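Local coordinates for nematode fatty acid retinoid binding protein (Necator americanus, PDB 4XCP) that binds palmitic acid within an all-helical fold and probably binds other lipids, including other fatty acids and retinol, at residues Glu131-Tyr136 / Lys162-Ala167; Ala23-Leu28 / Ala127-Val132. All coordinates share one frame; numbering follows the deposited sequence.

How the contacts relate
From the N terminus the chain passes through the short helix 23-26 and its following turn, then travels 98 largely helical residues before helix 122-138 returns to meet it; contact 2 closes this long loop. Contact 1 closes a shorter one of 25 residues, between helix 122-138 and the C-terminal helix 162-167. The loops neither nest nor cross: they follow in succession, overlapping at Glu131 and Val132. Helix 122-138 thus links an N-terminal helix and the C-terminal one. The centres of the two contacts lie about 7 Å apart, and segment 162-167 of contact 1 also touches contact 2, CD2 of Phe166 lying 3.7 Å from CD1 of Leu28. Contact 2 also borders bound palmitic acid.

Contact 1: Glu131-Tyr136 / Lys162-Ala167; sequences EVLKLY and KAAKFA
Leu133 reaches from helix 122-138 to the short C-terminal helix 162-167, where it meets the consecutive alanines Ala163 and Ala164. Its CB already leaves the backbone toward the partner helix and lies 4.5 Å from CB of Ala163, an outer van der Waals distance. CG swings to the position opposite the backbone nitrogen (chi1 175°), which extends the side chain across the gap between the helices. Beyond it, CD1 and CD2 both stand 4.5 Å from CB of Ala163, but only CD2 goes on to Ala164 and so carries the contact. It lies 3.8 Å from CB of Ala164 and 3.8 Å from CA of Ala164, pressing against backbone as well as methyl. The two alanines take part differently: the CB of Ala163 projects toward helix 122-138, whereas the methyl of Ala164 runs along the interface and meets Leu133 only at one branch. The small side chain of Ala163 is consistent with the close approach of the backbones, CA of Leu133 to CA of Ala163 being 6.8 Å. The contact is entirely apolar and modest, burying 112 Å² in all.

Phe158 of helix 152-159 touches both Leu133 and Ala163, and Glu169 borders Leu133 and Ala164. A backbone hydrogen bond links Ala163 to Val157. The side chain of Ala163 is about 14 Å from a bound palmitic acid, so the contact lies away from the ligand; it is helix-helix packing of a leucine against two alanines, joining helix 162-167 to helix 122-138 in the all-helical fatty acid and retinol-binding fold.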
ATOM      1  N   GLU A 131       8.077  -3.310 -11.125  1.00 18.77           N
ATOM      2  CA  GLU A 131       8.563  -1.930 -11.079  1.00 18.36           C
ATOM      3  C   GLU A 131       9.089  -1.530  -9.693  1.00 21.72           C
ATOM      4  O   GLU A 131      10.143  -0.916  -9.610  1.00 21.57           O
ATOM      5  CB  GLU A 131       7.495  -0.925 -11.548  1.00 19.40           C
ATOM      6  CG  GLU A 131       8.026   0.502 -11.730  1.00 21.57           C
ATOM      7  CD  GLU A 131       9.326   0.691 -12.501  1.00 28.04           C
ATOM      8  OE1 GLU A 131       9.688  -0.180 -13.329  1.00 22.92           O
ATOM      9  OE2 GLU A 131      10.001   1.716 -12.254  1.00 25.93           O
ATOM     10  N   VAL A 132       8.333  -1.834  -8.624  1.00 18.00           N
ATOM     11  CA  VAL A 132       8.716  -1.527  -7.241  1.00 17.01           C
ATOM     12  C   VAL A 132      10.059  -2.247  -6.920  1.00 20.86           C
ATOM     13  O   VAL A 132      10.978  -1.626  -6.389  1.00 19.56           O
ATOM     14  CB  VAL A 132       7.561  -1.880  -6.250  1.00 19.50           C
ATOM     15  CG1 VAL A 132       8.042  -1.867  -4.801  1.00 19.35           C
ATOM     16  CG2 VAL A 132       6.376  -0.921  -6.428  1.00 18.29           C
ATOM     17  N   LEU A 133      10.167  -3.537  -7.280  1.00 18.55           N
ATOM     18  CA  LEU A 133      11.397  -4.293  -7.085  1.00 20.04           C
ATOM     19  C   LEU A 133      12.567  -3.654  -7.847  1.00 25.08           C
ATOM     20  O   LEU A 133      13.626  -3.465  -7.264  1.00 25.13           O
ATOM     21  CB  LEU A 133      11.226  -5.783  -7.443  1.00 20.86           C
ATOM     22  CG  LEU A 133      12.499  -6.656  -7.385  1.00 28.04           C
ATOM     23  CD1 LEU A 133      13.083  -6.727  -5.964  1.00 28.99           C
ATOM     24  CD2 LEU A 133      12.237  -8.038  -7.946  1.00 31.09           C
ATOM     25  N   LYS A 134      12.353  -3.279  -9.111  1.00 22.61           N
ATOM     26  CA  LYS A 134      13.346  -2.623  -9.970  1.00 22.86           C
ATOM     27  C   LYS A 134      13.853  -1.312  -9.304  1.00 25.81           C
ATOM     28  O   LYS A 134      15.062  -1.076  -9.260  1.00 26.70           O
ATOM     29  CB  LYS A 134      12.716  -2.332 -11.352  1.00 25.05           C
ATOM     30  CG  LYS A 134      13.681  -1.719 -12.368  1.00 33.84           C
ATOM     31  CD  LYS A 134      13.069  -1.600 -13.756  1.00 38.52           C
ATOM     32  CE  LYS A 134      14.063  -0.988 -14.717  1.00 49.52           C
ATOM     33  NZ  LYS A 134      13.396  -0.361 -15.886  1.00 56.83           N
ATOM     34  N   LEU A 135      12.930  -0.482  -8.786  1.00 19.33           N
ATOM     35  CA  LEU A 135      13.287   0.749  -8.090  1.00 18.17           C
ATOM     36  C   LEU A 135      14.075   0.441  -6.798  1.00 20.77           C
ATOM     37  O   LEU A 135      15.000   1.171  -6.450  1.00 21.17           O
ATOM     38  CB  LEU A 135      12.035   1.570  -7.774  1.00 17.23           C
ATOM     39  CG  LEU A 135      11.283   2.113  -8.985  1.00 22.32           C
ATOM     40  CD1 LEU A 135       9.951   2.656  -8.584  1.00 21.54           C
ATOM     41  CD2 LEU A 135      12.107   3.144  -9.742  1.00 25.63           C
ATOM     42  N   TYR A 136      13.712  -0.646  -6.106  1.00 16.75           N
ATOM     43  CA  TYR A 136      14.404  -1.081  -4.907  1.00 17.22           C
ATOM     44  C   TYR A 136      15.838  -1.460  -5.289  1.00 23.32           C
ATOM     45  O   TYR A 136      16.779  -0.980  -4.661  1.00 22.81           O
ATOM     46  CB  TYR A 136      13.666  -2.252  -4.232  1.00 17.48           C
ATOM     47  CG  TYR A 136      14.445  -2.837  -3.077  1.00 19.56           C
ATOM     48  CD1 TYR A 136      14.408  -2.246  -1.815  1.00 21.30           C
ATOM     49  CD2 TYR A 136      15.283  -3.939  -3.260  1.00 20.33           C
ATOM     50  CE1 TYR A 136      15.156  -2.754  -0.757  1.00 22.32           C
ATOM     51  CE2 TYR A 136      16.025  -4.464  -2.204  1.00 21.63           C
ATOM     52  CZ  TYR A 136      15.958  -3.866  -0.957  1.00 26.78           C
ATOM     53  OH  TYR A 136      16.699  -4.361   0.081  1.00 27.90           O
ATOM     54  N   LYS A 162      11.159 -13.187  -2.838  1.00 28.70           N
ATOM     55  CA  LYS A 162       9.699 -13.339  -2.796  1.00 28.37           C
ATOM     56  C   LYS A 162       8.996 -12.426  -3.809  1.00 29.44           C
ATOM     57  O   LYS A 162       8.112 -12.893  -4.534  1.00 28.62           O
ATOM     58  CB  LYS A 162       9.163 -13.118  -1.371  1.00 31.36           C
ATOM     59  CG  LYS A 162       7.791 -13.730  -1.135  1.00 49.73           C
ATOM     60  CD  LYS A 162       7.343 -13.586   0.322  1.00 57.00           C
ATOM     61  CE  LYS A 162       5.967 -14.160   0.568  1.00 66.90           C
ATOM     62  NZ  LYS A 162       5.956 -15.651   0.546  1.00 75.40           N
ATOM     63  N   ALA A 163       9.414 -11.149  -3.897  1.00 24.98           N
ATOM     64  CA  ALA A 163       8.834 -10.207  -4.865  1.00 23.81           C
ATOM     65  C   ALA A 163       9.148 -10.643  -6.311  1.00 27.65           C
ATOM     66  O   ALA A 163       8.260 -10.585  -7.164  1.00 27.27           O
ATOM     67  CB  ALA A 163       9.351  -8.793  -4.617  1.00 23.63           C
ATOM     68  N   ALA A 164      10.394 -11.103  -6.569  1.00 24.91           N
ATOM     69  CA  ALA A 164      10.827 -11.557  -7.892  1.00 25.08           C
ATOM     70  C   ALA A 164      10.055 -12.794  -8.337  1.00 29.35           C
ATOM     71  O   ALA A 164       9.637 -12.849  -9.484  1.00 28.57           O
ATOM     72  CB  ALA A 164      12.327 -11.821  -7.905  1.00 26.26           C
ATOM     73  N   LYS A 165       9.827 -13.758  -7.423  1.00 28.56           N
ATOM     74  CA  LYS A 165       9.044 -14.981  -7.670  1.00 29.69           C
ATOM     75  C   LYS A 165       7.625 -14.607  -8.126  1.00 33.38           C
ATOM     76  O   LYS A 165       7.166 -15.122  -9.139  1.00 34.56           O
ATOM     77  CB  LYS A 165       8.963 -15.844  -6.398  1.00 33.61           C
ATOM     78  CG  LYS A 165       9.875 -17.065  -6.405  1.00 58.47           C
ATOM     79  CD  LYS A 165       9.915 -17.762  -5.036  1.00 73.45           C
ATOM     80  CE  LYS A 165      11.037 -17.262  -4.143  1.00 85.27           C
ATOM     81  NZ  LYS A 165      10.840 -17.653  -2.720  1.00 92.47           N
ATOM     82  N   PHE A 166       6.955 -13.682  -7.410  1.00 27.61           N
ATOM     83  CA  PHE A 166       5.615 -13.229  -7.788  1.00 26.32           C
ATOM     84  C   PHE A 166       5.600 -12.518  -9.141  1.00 33.34           C
ATOM     85  O   PHE A 166       4.756 -12.826  -9.979  1.00 33.36           O
ATOM     86  CB  PHE A 166       5.001 -12.319  -6.705  1.00 26.20           C
ATOM     87  CG  PHE A 166       3.647 -11.780  -7.104  1.00 26.21           C
ATOM     88  CD1 PHE A 166       2.507 -12.577  -7.013  1.00 28.50           C
ATOM     89  CD2 PHE A 166       3.511 -10.489  -7.607  1.00 25.75           C
ATOM     90  CE1 PHE A 166       1.258 -12.089  -7.415  1.00 27.93           C
ATOM     91  CE2 PHE A 166       2.262 -10.009  -8.012  1.00 27.14           C
ATOM     92  CZ  PHE A 166       1.149 -10.814  -7.920  1.00 25.55           C
ATOM     93  N   ALA A 167       6.504 -11.543  -9.338  1.00 32.57           N
ATOM     94  CA  ALA A 167       6.589 -10.742 -10.558  1.00 33.87           C
ATOM     95  C   ALA A 167       6.876 -11.593 -11.810  1.00 43.59           C
ATOM     96  O   ALA A 167       6.554 -11.179 -12.923  1.00 43.41           O
ATOM     97  CB  ALA A 167       7.645  -9.659 -10.389  1.00 34.21           C
TER

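Contact 2: Ala23-Leu28 / Ala127-Val132; sequences ADYRDL and ASVKEV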
ATOM      1  N   ALA A  23      -3.819 -14.406  -3.342  1.00 19.14           N
ATOM      2  CA  ALA A  23      -3.183 -14.752  -2.059  1.00 19.11           C
ATOM      3  C   ALA A  23      -1.657 -14.478  -2.075  1.00 24.51           C
ATOM      4  O   ALA A  23      -1.122 -13.972  -1.091  1.00 24.40           O
ATOM      5  CB  ALA A  23      -3.449 -16.222  -1.721  1.00 20.56           C
ATOM      6  N   ASP A  24      -0.981 -14.755  -3.203  1.00 21.98           N
ATOM      7  CA  ASP A  24       0.461 -14.542  -3.325  1.00 23.19           C
ATOM      8  C   ASP A  24       0.822 -13.042  -3.412  1.00 25.01           C
ATOM      9  O   ASP A  24       1.956 -12.684  -3.099  1.00 25.46           O
ATOM     10  CB  ASP A  24       1.097 -15.387  -4.463  1.00 26.99           C
ATOM     11  CG  ASP A  24       0.475 -15.263  -5.850  1.00 44.74           C
ATOM     12  OD1 ASP A  24      -0.644 -14.706  -5.956  1.00 45.29           O
ATOM     13  OD2 ASP A  24       1.085 -15.773  -6.825  1.00 52.26           O
ATOM     14  N   TYR A  25      -0.141 -12.166  -3.766  1.00 20.02           N
ATOM     15  CA  TYR A  25       0.100 -10.717  -3.735  1.00 18.70           C
ATOM     16  C   TYR A  25      -0.143 -10.251  -2.290  1.00 21.28           C
ATOM     17  O   TYR A  25       0.604  -9.421  -1.796  1.00 20.55           O
ATOM     18  CB  TYR A  25      -0.780  -9.944  -4.732  1.00 18.95           C
ATOM     19  CG  TYR A  25      -0.573  -8.438  -4.675  1.00 19.25           C
ATOM     20  CD1 TYR A  25       0.466  -7.827  -5.373  1.00 20.60           C
ATOM     21  CD2 TYR A  25      -1.412  -7.629  -3.914  1.00 19.78           C
ATOM     22  CE1 TYR A  25       0.660  -6.446  -5.319  1.00 20.90           C
ATOM     23  CE2 TYR A  25      -1.229  -6.250  -3.850  1.00 20.86           C
ATOM     24  CZ  TYR A  25      -0.201  -5.659  -4.568  1.00 26.93           C
ATOM     25  OH  TYR A  25      -0.037  -4.303  -4.500  1.00 26.54           O
ATOM     26  N   ARG A  26      -1.193 -10.778  -1.621  1.00 18.53           N
ATOM     27  CA  ARG A  26      -1.490 -10.479  -0.211  1.00 17.98           C
ATOM     28  C   ARG A  26      -0.293 -10.901   0.683  1.00 20.39           C
ATOM     29  O   ARG A  26       0.036 -10.191   1.627  1.00 19.70           O
ATOM     30  CB  ARG A  26      -2.803 -11.166   0.231  1.00 18.23           C
ATOM     31  CG  ARG A  26      -4.065 -10.349  -0.114  1.00 23.03           C
ATOM     32  CD  ARG A  26      -5.239 -11.207  -0.577  1.00 27.23           C
ATOM     33  NE  ARG A  26      -5.449 -12.255   0.377  1.00 29.95           N
ATOM     34  CZ  ARG A  26      -5.904 -13.473   0.136  1.00 35.22           C
ATOM     35  NH1 ARG A  26      -6.365 -13.797  -1.068  1.00 19.78           N
ATOM     36  NH2 ARG A  26      -5.982 -14.348   1.108  1.00 17.79           N
ATOM     37  N   ASP A  27       0.404 -11.997   0.330  1.00 18.21           N
ATOM     38  CA  ASP A  27       1.610 -12.456   1.052  1.00 20.15           C
ATOM     39  C   ASP A  27       2.784 -11.453   0.984  1.00 25.87           C
ATOM     40  O   ASP A  27       3.665 -11.500   1.844  1.00 25.90           O
ATOM     41  CB  ASP A  27       2.090 -13.813   0.521  1.00 22.75           C
ATOM     42  CG  ASP A  27       1.202 -14.981   0.912  1.00 33.82           C
ATOM     43  OD1 ASP A  27       0.458 -14.851   1.894  1.00 33.64           O
ATOM     44  OD2 ASP A  27       1.272 -16.032   0.238  1.00 43.94           O
ATOM     45  N   LEU A  28       2.778 -10.542  -0.019  1.00 21.79           N
ATOM     46  CA  LEU A  28       3.817  -9.519  -0.207  1.00 21.54           C
ATOM     47  C   LEU A  28       3.507  -8.291   0.617  1.00 25.71           C
ATOM     48  O   LEU A  28       4.356  -7.405   0.744  1.00 26.00           O
ATOM     49  CB  LEU A  28       3.895  -9.094  -1.692  1.00 21.62           C
ATOM     50  CG  LEU A  28       4.201 -10.162  -2.754  1.00 27.14           C
ATOM     51  CD1 LEU A  28       4.240  -9.525  -4.142  1.00 27.71           C
ATOM     52  CD2 LEU A  28       5.530 -10.891  -2.472  1.00 28.88           C
ATOM     53  N   ALA A 127       3.183  -6.680 -12.816  1.00 23.43           N
ATOM     54  CA  ALA A 127       3.830  -5.522 -13.438  1.00 24.09           C
ATOM     55  C   ALA A 127       4.117  -4.438 -12.392  1.00 24.76           C
ATOM     56  O   ALA A 127       5.221  -3.894 -12.414  1.00 22.28           O
ATOM     57  CB  ALA A 127       2.971  -4.966 -14.563  1.00 25.20           C
ATOM     58  N   SER A 128       3.179  -4.184 -11.432  1.00 20.21           N
ATOM     59  CA  SER A 128       3.432  -3.181 -10.382  1.00 19.96           C
ATOM     60  C   SER A 128       4.561  -3.600  -9.430  1.00 21.99           C
ATOM     61  O   SER A 128       5.390  -2.767  -9.086  1.00 20.76           O
ATOM     62  CB  SER A 128       2.167  -2.818  -9.601  1.00 23.21           C
ATOM     63  OG  SER A 128       1.667  -3.899  -8.836  1.00 35.11           O
ATOM     64  N   VAL A 129       4.614  -4.887  -9.047  1.00 18.20           N
ATOM     65  CA  VAL A 129       5.653  -5.423  -8.150  1.00 18.93           C
ATOM     66  C   VAL A 129       7.016  -5.392  -8.841  1.00 24.30           C
ATOM     67  O   VAL A 129       8.027  -5.051  -8.215  1.00 23.88           O
ATOM     68  CB  VAL A 129       5.281  -6.835  -7.611  1.00 21.92           C
ATOM     69  CG1 VAL A 129       6.427  -7.463  -6.812  1.00 22.06           C
ATOM     70  CG2 VAL A 129       4.009  -6.771  -6.765  1.00 20.43           C
ATOM     71  N   LYS A 130       7.037  -5.768 -10.129  1.00 20.80           N
ATOM     72  CA  LYS A 130       8.241  -5.769 -10.957  1.00 20.76           C
ATOM     73  C   LYS A 130       8.887  -4.377 -10.959  1.00 22.48           C
ATOM     74  O   LYS A 130      10.096  -4.280 -10.734  1.00 22.71           O
ATOM     75  CB  LYS A 130       7.915  -6.254 -12.390  1.00 23.91           C
ATOM     76  CG  LYS A 130       9.147  -6.634 -13.211  1.00 44.04           C
ATOM     77  CD  LYS A 130       8.743  -7.130 -14.598  1.00 59.29           C
ATOM     78  CE  LYS A 130       9.916  -7.339 -15.530  1.00 76.57           C
ATOM     79  NZ  LYS A 130      10.775  -8.486 -15.123  1.00 86.05           N
ATOM     80  N   GLU A 131       8.077  -3.310 -11.125  1.00 18.77           N
ATOM     81  CA  GLU A 131       8.563  -1.930 -11.079  1.00 18.36           C
ATOM     82  C   GLU A 131       9.089  -1.530  -9.693  1.00 21.72           C
ATOM     83  O   GLU A 131      10.143  -0.916  -9.610  1.00 21.57           O
ATOM     84  CB  GLU A 131       7.495  -0.925 -11.548  1.00 19.40           C
ATOM     85  CG  GLU A 131       8.026   0.502 -11.730  1.00 21.57           C
ATOM     86  CD  GLU A 131       9.326   0.691 -12.501  1.00 28.04           C
ATOM     87  OE1 GLU A 131       9.688  -0.180 -13.329  1.00 22.92           O
ATOM     88  OE2 GLU A 131      10.001   1.716 -12.254  1.00 25.93           O
ATOM     89  N   VAL A 132       8.333  -1.834  -8.624  1.00 18.00           N
ATOM     90  CA  VAL A 132       8.716  -1.527  -7.241  1.00 17.01           C
ATOM     91  C   VAL A 132      10.059  -2.247  -6.920  1.00 20.86           C
ATOM     92  O   VAL A 132      10.978  -1.626  -6.389  1.00 19.56           O
ATOM     93  CB  VAL A 132       7.561  -1.880  -6.250  1.00 19.50           C
ATOM     94  CG1 VAL A 132       8.042  -1.867  -4.801  1.00 19.35           C
ATOM     95  CG2 VAL A 132       6.376  -0.921  -6.428  1.00 18.29           C
TER
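Tyr25 and Leu28, one turn apart, close chiefly on Val129 of helix 122-138. Just ahead of them, Asp24 secures the short helix to the same partner helix through a salt bridge from its OD2 to NZ of Lys122. The ring of Tyr25 then comes alongside Val129, the two side chains running past each other in opposite directions. CE1 of Tyr25 lies 3.7 Å from CG2 of Val129, and CD1 of Tyr25 is 4.0 Å from the same methyl, which sits at the ring edge near its plane. Ser128 OG, 4.5 Å from CE1 of Tyr25, is a looser neighbour whose hydroxyl is hydrogen-bonded to Leu125 O. After Tyr25 the chain turns, Leu28 N bonding to Tyr25 O at 3.0 Å, and this places Leu28 beside the aromatic residue. Leu28 meets Val129 tip to tip: CD1 of Leu28 is 3.8 Å from CG2 of Val129 and 4.0 Å from CG1 of Val129. With CG1 of Val129 anti to the backbone N (chi1 173°), CG2 falls anti to the carbonyl carbon and meets both neighbours. Phe166 covers Leu28 and Val129 from helix 162-167. Because carbons of Tyr25 and Leu28 meet the valine methyls, the chemistry is dispersive and hydrophobic. Tyr25 also touches a bound palmitic acid, so this apolar packing adjoins the lipid site.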